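Local coordinates for protein nucleoside phosphorylase, putative (Trypanosoma brucei, PDB 3BJE) that acts as a homodimeric uridine phosphorylase, cleaving uridine with phosphate to give uracil and ribose 1-phosphate, at residues V156-L161 and V316-G321; I168-T173 and T199-I204; E272-L277 and E286-I291. One frame throughout, in Å; residues are numbered along the deposited sequence. Where two conformers were deposited one is given.

Contact 1 of 3, residues V156-L161 and V316-G321; sequences VPPLAL and VSKRVG. With URA (uracil), chain D.
Lys318 reaches from the end of strand 308-318 to the loop at Val156, and one charged hydrogen bond carries the polar side of this contact: Lys318 NZ donates to Val156 O at 2.7 Å. The C=O...N angle is 150°, and the ammonium nitrogen stands 28° out of the carbonyl plane. A lysine suits the place because its four methylenes can fold back on themselves; the chain is bent at each of its three outer torsions, which curls it over to the loop. The buried charge is also met by a salt bridge to Glu322, and Glu154 O adds a weak bond, so that several oxygens share the ammonium group.

Apolar contact is sparser. Pro158 CG rests against Lys318 CG at 4.2 Å, the pyrrolidine ring and the aliphatic chain crossing obliquely. Residues 157-160 form a type II beta turn, closed by Ala160 N to Pro157 O at 3.2 Å. Pro158 fits the second position of that turn, its ring restraining phi to the value needed there, while Leu159 takes the positive phi of the third. The turn leads into strand 161-169, which runs antiparallel to strand 308-318 in the phosphorylase fold.

Ligand contacts fall to the two residues before the lysine, both of the uracil pocket. Val316 CG2 lies 3.8 Å from C6 of uracil, an apolar branch against the carbon side of the base, and Ser317 CB approaches uracil O4 at 3.7 Å. Gln254 and Arg256 supply hydrogen bonds to the base.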
loop_
_atom_site.group_PDB
_atom_site.type_symbol
_atom_site.label_atom_id
_atom_site.label_comp_id
_atom_site.label_asym_id
_atom_site.label_seq_id
_atom_site.Cartn_x
_atom_site.Cartn_y
_atom_site.Cartn_z
ATOM N N VAL A 156 11.733 22.966 9.565
ATOM C CA VAL A 156 10.610 22.961 8.637
ATOM C C VAL A 156 9.288 23.305 9.341
ATOM O O VAL A 156 8.846 22.567 10.213
ATOM C CB VAL A 156 10.499 21.605 7.921
ATOM C CG1 VAL A 156 9.262 21.562 7.029
ATOM C CG2 VAL A 156 11.767 21.325 7.099
ATOM N N PRO A 157 8.644 24.429 8.955
ATOM C CA PRO A 157 7.409 24.835 9.648
ATOM C C PRO A 157 6.200 23.919 9.396
ATOM O O PRO A 157 6.118 23.293 8.344
ATOM C CB PRO A 157 7.104 26.221 9.061
ATOM C CG PRO A 157 8.305 26.622 8.281
ATOM C CD PRO A 157 9.006 25.373 7.883
ATOM N N PRO A 158 5.245 23.885 10.345
ATOM C CA PRO A 158 3.957 23.230 10.149
ATOM C C PRO A 158 3.271 23.772 8.895
ATOM O O PRO A 158 3.266 24.984 8.669
ATOM C CB PRO A 158 3.155 23.638 11.391
ATOM C CG PRO A 158 4.162 23.955 12.412
ATOM C CD PRO A 158 5.339 24.515 11.675
ATOM N N LEU A 159 2.728 22.875 8.081
ATOM C CA LEU A 159 1.973 23.241 6.885
ATOM C C LEU A 159 2.808 23.882 5.772
ATOM O O LEU A 159 2.245 24.392 4.802
ATOM C CB LEU A 159 0.763 24.130 7.243
ATOM C CG LEU A 159 -0.209 23.503 8.248
ATOM C CD1 LEU A 159 -1.291 24.496 8.631
ATOM C CD2 LEU A 159 -0.817 22.213 7.684
ATOM N N ALA A 160 4.136 23.853 5.892
ATOM C CA ALA A 160 5.005 24.153 4.754
ATOM C C ALA A 160 4.828 23.087 3.668
ATOM O O ALA A 160 4.371 21.960 3.940
ATOM C CB ALA A 160 6.457 24.209 5.182
ATOM N N LEU A 161 5.180 23.471 2.443
ATOM C CA LEU A 161 5.181 22.548 1.308
ATOM C C LEU A 161 6.585 22.005 1.156
ATOM O O LEU A 161 7.515 22.729 0.827
ATOM C CB LEU A 161 4.722 23.239 0.023
ATOM C CG LEU A 161 4.496 22.323 -1.197
ATOM C CD1 LEU A 161 3.402 21.266 -0.942
ATOM C CD2 LEU A 161 4.174 23.158 -2.451
ATOM N N VAL A 316 1.849 17.950 7.663
ATOM C CA VAL A 316 0.723 17.863 8.599
ATOM C C VAL A 316 1.097 17.243 9.947
ATOM O O VAL A 316 0.288 17.231 10.872
ATOM C CB VAL A 316 -0.453 17.081 7.999
ATOM C CG1 VAL A 316 -0.940 17.740 6.705
ATOM C CG2 VAL A 316 -0.055 15.619 7.742
ATOM N N SER A 317 2.319 16.737 10.057
ATOM C CA SER A 317 2.793 16.177 11.311
ATOM C C SER A 317 4.214 16.636 11.552
ATOM O O SER A 317 5.102 16.416 10.734
ATOM C CB SER A 317 2.742 14.654 11.279
ATOM O OG SER A 317 3.313 14.117 12.461
ATOM N N LYS A 318 4.422 17.316 12.672
ATOM C CA LYS A 318 5.759 17.693 13.077
ATOM C C LYS A 318 6.112 16.691 14.136
ATOM O O LYS A 318 5.471 16.612 15.183
ATOM C CB LYS A 318 5.825 19.120 13.619
ATOM C CG LYS A 318 5.947 20.206 12.542
ATOM C CD LYS A 318 7.205 20.094 11.657
ATOM C CE LYS A 318 8.533 20.204 12.407
ATOM N NZ LYS A 318 8.937 21.604 12.701
ATOM N N ARG A 319 7.119 15.896 13.817
ATOM C CA ARG A 319 7.523 14.788 14.641
ATOM C C ARG A 319 8.576 15.273 15.652
ATOM O O ARG A 319 8.901 14.564 16.597
ATOM C CB ARG A 319 8.053 13.668 13.730
ATOM C CG ARG A 319 7.046 13.183 12.629
ATOM C CD ARG A 319 5.968 12.238 13.180
ATOM N NE ARG A 319 6.501 11.162 14.029
ATOM C CZ ARG A 319 7.012 10.007 13.591
ATOM N NH1 ARG A 319 7.052 9.734 12.289
ATOM N NH2 ARG A 319 7.478 9.117 14.463
ATOM N N VAL A 320 9.097 16.483 15.437
ATOM C CA VAL A 320 9.993 17.162 16.383
ATOM C C VAL A 320 9.433 18.559 16.682
ATOM O O VAL A 320 8.533 19.027 15.986
ATOM C CB VAL A 320 11.423 17.323 15.808
ATOM C CG1 VAL A 320 11.974 15.984 15.319
ATOM C CG2 VAL A 320 11.438 18.364 14.690
ATOM N N GLY A 321 9.966 19.220 17.709
ATOM C CA GLY A 321 9.614 20.614 18.000
ATOM C C GLY A 321 8.162 20.842 18.398
ATOM O O GLY A 321 7.834 20.870 19.584
HETATM N N1 URA D . 1.727 11.156 6.125
HETATM C C2 URA D . 2.691 10.273 6.469
HETATM O O2 URA D . 2.956 9.262 5.743
HETATM N N3 URA D . 3.365 10.441 7.596
HETATM C C4 URA D . 3.110 11.478 8.416
HETATM O O4 URA D . 3.781 11.586 9.457
HETATM C C5 URA D . 2.120 12.384 8.091
HETATM C C6 URA D . 1.426 12.194 6.911
#

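Contact 2 of 3, residues I168-T173 and T199-I204; sequences IGMDNT and TGLRAI
Met170 and Leu201 meet at about a right angle, the thioether chain of the one passing across the forked end of the other. The closest approach is Met170 SD to Leu201 CD1, 3.7 Å; the second methyl, CD2, lies 4.1 Å from the same sulfur, so both branches of the fork bear on it. Met170 CG also sits against this fork, 4.0 Å from Leu201 CD1. An extended chi2 (-174°) carries the methionine sulfur out to the leucine methyls, and the bend at chi3 (-64°) turns only the terminal CE. The unbranched chain lets the sulfur reach both methyls, and this polarisable atom packs well among them.

Ile204, just past the 3-10 segment 200-203, brings its CG2 to 4.1 Å from Met170 O. The carbonyl of this buried methionine accepts hydrogen bonds from Tyr176 OH and Asn172 ND2 of the second subunit.

Each segment is stiffened by a small side-chain turn. Asp171 OD2 takes the N-H of Thr173 at 3.1 Å in an Asx turn, using the anti side of the carboxylate with the donor 28° out of its plane. Thr199 OG1 accepts from Leu201 N at 3.0 Å, an ST turn that opens the 3-10 segment 200-203.

The contact joins the end of strand 161-169 to the loop between helix 186-198 and strand 207-210. Val195 of that helix packs on Leu201, Met170 leans on Ala245 of the adjacent strand 239-246, and Tyr176 of the second subunit covers Leu201 and Ile204, which places the packing at the dimer interface.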
loop_
_atom_site.group_PDB
_atom_site.type_symbol
_atom_site.label_atom_id
_atom_site.label_comp_id
_atom_site.label_asym_id
_atom_site.label_seq_id
_atom_site.Cartn_x
_atom_site.Cartn_y
_atom_site.Cartn_z
ATOM N N ILE A 168 14.732 8.744 -0.416
ATOM C CA ILE A 168 15.174 7.491 0.185
ATOM C C ILE A 168 14.001 6.534 0.211
ATOM O O ILE A 168 12.951 6.852 0.771
ATOM C CB ILE A 168 15.649 7.692 1.623
ATOM C CG1 ILE A 168 16.825 8.677 1.681
ATOM C CG2 ILE A 168 16.067 6.344 2.254
ATOM C CD1 ILE A 168 16.923 9.412 3.011
ATOM N N GLY A 169 14.168 5.372 -0.423
ATOM C CA GLY A 169 13.194 4.294 -0.363
ATOM C C GLY A 169 13.478 3.415 0.826
ATOM O O GLY A 169 14.395 2.613 0.798
ATOM N N MET A 170 12.696 3.584 1.887
ATOM C CA MET A 170 12.735 2.666 3.026
ATOM C C MET A 170 11.807 1.461 2.796
ATOM O O MET A 170 11.870 0.473 3.518
ATOM C CB MET A 170 12.360 3.391 4.310
ATOM C CG MET A 170 13.173 4.667 4.540
ATOM S SD MET A 170 12.878 5.463 6.131
ATOM C CE MET A 170 11.136 5.905 5.944
ATOM N N ASP A 171 10.901 1.613 1.841
ATOM C CA ASP A 171 10.079 0.545 1.332
ATOM C C ASP A 171 10.954 -0.389 0.491
ATOM O O ASP A 171 12.160 -0.144 0.329
ATOM C CB ASP A 171 9.008 1.155 0.448
ATOM C CG ASP A 171 9.611 1.871 -0.749
ATOM O OD1 ASP A 171 10.255 2.944 -0.578
ATOM O OD2 ASP A 171 9.493 1.320 -1.875
ATOM N N ASN A 172 10.352 -1.444 -0.083
ATOM C CA ASN A 172 11.091 -2.350 -0.975
ATOM C C ASN A 172 10.484 -2.537 -2.359
ATOM O O ASN A 172 10.921 -3.374 -3.127
ATOM C CB ASN A 172 11.381 -3.715 -0.325
ATOM C CG ASN A 172 10.268 -4.741 -0.496
ATOM O OD1 ASN A 172 9.129 -4.385 -0.798
ATOM N ND2 ASN A 172 10.597 -6.035 -0.261
ATOM N N THR A 173 9.528 -1.693 -2.722
ATOM C CA THR A 173 8.784 -1.935 -3.947
ATOM C C THR A 173 9.721 -1.906 -5.153
ATOM O O THR A 173 9.692 -2.800 -6.011
ATOM C CB THR A 173 7.621 -0.943 -4.059
ATOM O OG1 THR A 173 6.638 -1.312 -3.080
ATOM C CG2 THR A 173 6.990 -0.959 -5.475
ATOM N N THR A 199 22.186 5.544 10.554
ATOM C CA THR A 199 20.847 5.296 11.064
ATOM C C THR A 199 20.587 3.805 11.191
ATOM O O THR A 199 21.314 2.983 10.651
ATOM C CB THR A 199 19.732 5.861 10.144
ATOM O OG1 THR A 199 19.516 4.994 9.023
ATOM C CG2 THR A 199 20.052 7.260 9.627
ATOM N N GLY A 200 19.501 3.466 11.879
ATOM C CA GLY A 200 19.055 2.083 11.986
ATOM C C GLY A 200 18.632 1.448 10.681
ATOM O O GLY A 200 18.406 0.235 10.628
ATOM N N LEU A 201 18.520 2.254 9.618
ATOM C CA LEU A 201 18.324 1.688 8.272
ATOM C C LEU A 201 19.561 0.908 7.807
ATOM O O LEU A 201 19.526 0.296 6.753
ATOM C CB LEU A 201 17.944 2.763 7.264
ATOM C CG LEU A 201 16.580 3.407 7.590
ATOM C CD1 LEU A 201 16.415 4.731 6.861
ATOM C CD2 LEU A 201 15.375 2.481 7.269
ATOM N N ARG A 202 20.632 0.886 8.603
ATOM C CA ARG A 202 21.701 -0.080 8.399
ATOM C C ARG A 202 21.162 -1.520 8.260
ATOM O O ARG A 202 21.828 -2.370 7.704
ATOM C CB ARG A 202 22.760 0.019 9.509
ATOM C CG ARG A 202 22.294 -0.471 10.874
ATOM C CD ARG A 202 23.393 -0.396 11.920
ATOM N NE ARG A 202 23.948 0.953 12.032
ATOM C CZ ARG A 202 23.418 1.946 12.739
ATOM N NH1 ARG A 202 22.313 1.757 13.460
ATOM N NH2 ARG A 202 24.006 3.144 12.720
ATOM N N ALA A 203 19.968 -1.767 8.797
ATOM C CA ALA A 203 19.358 -3.103 8.770
ATOM C C ALA A 203 18.548 -3.389 7.503
ATOM O O ALA A 203 18.073 -4.510 7.319
ATOM C CB ALA A 203 18.472 -3.277 9.993
ATOM N N ILE A 204 18.410 -2.387 6.632
ATOM C CA ILE A 204 17.484 -2.464 5.493
ATOM C C ILE A 204 18.228 -2.176 4.198
ATOM O O ILE A 204 19.025 -1.260 4.133
ATOM C CB ILE A 204 16.342 -1.427 5.646
ATOM C CG1 ILE A 204 15.633 -1.606 6.998
ATOM C CG2 ILE A 204 15.336 -1.502 4.484
ATOM C CD1 ILE A 204 14.801 -2.906 7.094
#

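Contact 3 of 3, residues E272-L277 and E286-I291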
loop_
_atom_site.group_PDB
_atom_site.type_symbol
_atom_site.label_atom_id
_atom_site.label_comp_id
_atom_site.label_asym_id
_atom_site.label_seq_id
_atom_site.Cartn_x
_atom_site.Cartn_y
_atom_site.Cartn_z
ATOM N N GLU A 272 14.441 11.123 14.826
ATOM C CA GLU A 272 15.631 11.814 15.299
ATOM C C GLU A 272 16.859 11.440 14.498
ATOM O O GLU A 272 17.684 12.308 14.197
ATOM C CB GLU A 272 15.867 11.544 16.792
ATOM C CG GLU A 272 14.962 12.345 17.720
ATOM C CD GLU A 272 15.426 12.302 19.182
ATOM O OE1 GLU A 272 15.173 11.280 19.847
ATOM O OE2 GLU A 272 16.017 13.295 19.665
ATOM N N GLU A 273 16.965 10.163 14.124
ATOM C CA GLU A 273 18.088 9.718 13.301
ATOM C C GLU A 273 18.084 10.421 11.938
ATOM O O GLU A 273 19.080 11.060 11.541
ATOM C CB GLU A 273 18.091 8.206 13.128
ATOM C CG GLU A 273 18.324 7.448 14.404
ATOM C CD GLU A 273 18.297 5.932 14.209
ATOM O OE1 GLU A 273 18.118 5.509 13.067
ATOM O OE2 GLU A 273 18.465 5.180 15.198
ATOM N N LEU A 274 16.962 10.326 11.231
ATOM C CA LEU A 274 16.857 10.986 9.924
ATOM C C LEU A 274 17.063 12.487 10.029
ATOM O O LEU A 274 17.671 13.100 9.152
ATOM C CB LEU A 274 15.505 10.723 9.269
ATOM C CG LEU A 274 15.299 9.299 8.776
ATOM C CD1 LEU A 274 13.866 9.127 8.256
ATOM C CD2 LEU A 274 16.302 8.907 7.693
ATOM N N GLY A 275 16.523 13.086 11.087
ATOM C CA GLY A 275 16.661 14.518 11.312
ATOM C C GLY A 275 18.078 14.988 11.554
ATOM O O GLY A 275 18.362 16.201 11.400
ATOM N N SER A 276 18.973 14.072 11.955
ATOM C CA SER A 276 20.365 14.444 12.302
ATOM C C SER A 276 21.258 14.504 11.061
ATOM O O SER A 276 22.378 15.028 11.124
ATOM C CB SER A 276 20.951 13.446 13.293
ATOM O OG SER A 276 21.227 12.201 12.676
ATOM N N LEU A 277 20.764 13.969 9.945
ATOM C CA LEU A 277 21.588 13.778 8.758
ATOM C C LEU A 277 21.793 15.071 7.975
ATOM O O LEU A 277 20.892 15.919 7.872
ATOM C CB LEU A 277 21.014 12.696 7.829
ATOM C CG LEU A 277 20.684 11.337 8.451
ATOM C CD1 LEU A 277 20.214 10.387 7.411
ATOM C CD2 LEU A 277 21.918 10.766 9.154
ATOM N N GLU A 286 22.104 18.950 1.657
ATOM C CA GLU A 286 20.702 18.570 1.640
ATOM C C GLU A 286 20.359 17.819 2.922
ATOM O O GLU A 286 21.202 17.110 3.475
ATOM C CB GLU A 286 20.399 17.677 0.439
ATOM C CG GLU A 286 18.912 17.464 0.175
ATOM C CD GLU A 286 18.628 16.985 -1.237
ATOM O OE1 GLU A 286 19.340 17.459 -2.159
ATOM O OE2 GLU A 286 17.684 16.186 -1.426
ATOM N N VAL A 287 19.131 17.995 3.401
ATOM C CA VAL A 287 18.674 17.296 4.613
ATOM C C VAL A 287 17.375 16.562 4.332
ATOM O O VAL A 287 16.750 16.749 3.282
ATOM C CB VAL A 287 18.455 18.255 5.808
ATOM C CG1 VAL A 287 19.719 19.085 6.081
ATOM C CG2 VAL A 287 17.261 19.177 5.562
ATOM N N VAL A 288 16.987 15.679 5.249
ATOM C CA VAL A 288 15.705 14.978 5.117
ATOM C C VAL A 288 14.589 15.908 5.575
ATOM O O VAL A 288 14.435 16.175 6.765
ATOM C CB VAL A 288 15.660 13.665 5.923
ATOM C CG1 VAL A 288 14.297 12.971 5.776
ATOM C CG2 VAL A 288 16.780 12.721 5.503
ATOM N N THR A 289 13.820 16.413 4.609
ATOM C CA THR A 289 12.766 17.372 4.883
ATOM C C THR A 289 11.426 16.742 5.231
ATOM O O THR A 289 10.596 17.357 5.882
ATOM C CB THR A 289 12.549 18.315 3.671
ATOM O OG1 THR A 289 12.517 17.543 2.466
ATOM C CG2 THR A 289 13.657 19.395 3.615
ATOM N N ASN A 290 11.159 15.526 4.747
ATOM C CA ASN A 290 9.861 14.945 4.999
ATOM C C ASN A 290 9.855 13.437 4.921
ATOM O O ASN A 290 10.765 12.839 4.367
ATOM C CB ASN A 290 8.756 15.563 4.113
ATOM C CG ASN A 290 8.968 15.339 2.618
ATOM O OD1 ASN A 290 10.084 15.393 2.103
ATOM N ND2 ASN A 290 7.862 15.122 1.907
ATOM N N ILE A 291 8.810 12.856 5.504
ATOM C CA ILE A 291 8.573 11.409 5.505
ATOM C C ILE A 291 7.127 11.173 5.081
ATOM O O ILE A 291 6.212 11.820 5.610
ATOM C CB ILE A 291 8.750 10.790 6.911
ATOM C CG1 ILE A 291 10.153 11.063 7.453
ATOM C CG2 ILE A 291 8.426 9.279 6.894
ATOM C CD1 ILE A 291 10.279 10.849 8.975
HETATM O O HOH W 1 18.239 15.355 7.814
#
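Leu274 has CG anti to its carbonyl carbon (chi1 -71°) and an extended chi2 (175°), which sends CD1 away from the helix and against Ile291 CD1 at 4.0 Å, methyl to methyl. Ile291 answers with its own extended arm, chi2 163°, sent out from the strand. Long, branched side chains on both partners bridge the gap between helix and strand. Val288, more compact, fits where the backbones are closer: its CG1 lies 4.3 Å from Leu274 CB, and CG2 sits 3.8 Å from Leu274 O. Val287 does likewise farther along, with CG1 3.8 Å from Leu277 O.

One water links the polar backbone groups of the two segments. It donates to Leu274 O and Leu277 O, each at 2.7 Å, and accepts from Val288 N at 2.9 Å. A carbonyl of the helix, Leu274 O, and one just after it, Leu277 O, are thereby tied to the strand segment. Within 272-277, Ser276 OG donates to Glu273 O at 2.7 Å, in the carbonyl plane on a lone pair; Ser276 N shares that acceptor.

Ile291 belongs to the uracil pocket, so the packing extends from the base to helix 270-276. Strand 284-292 runs parallel to strand 239-246 and antiparallel to the short strand 279-281; Val288 also meets Ile168 of strand 161-169, while Leu277 packs on helix 186-198.

Along the chain, contact 1 spans the other two: its segments, 155 residues apart, enclose contact 2 and then contact 3, which follow one another in series. Contacts 2 and 3 touch although their centres lie 14 Å apart, Glu273 OE1 meeting Gly200 N at 2.7 Å in a probable hydrogen bond. Contact 1 stands about 12 Å from contact 3 and 22 Å from contact 2, centre to centre. Strand 161-169 pairs with both 308-318 and 239-246, and the latter with 284-292, so neighbouring strands connect all three. Contacts 1 and 3 contribute residues to the uracil pocket, whereas contact 2 borders the second subunit, placing pocket and dimer interface on connected strands.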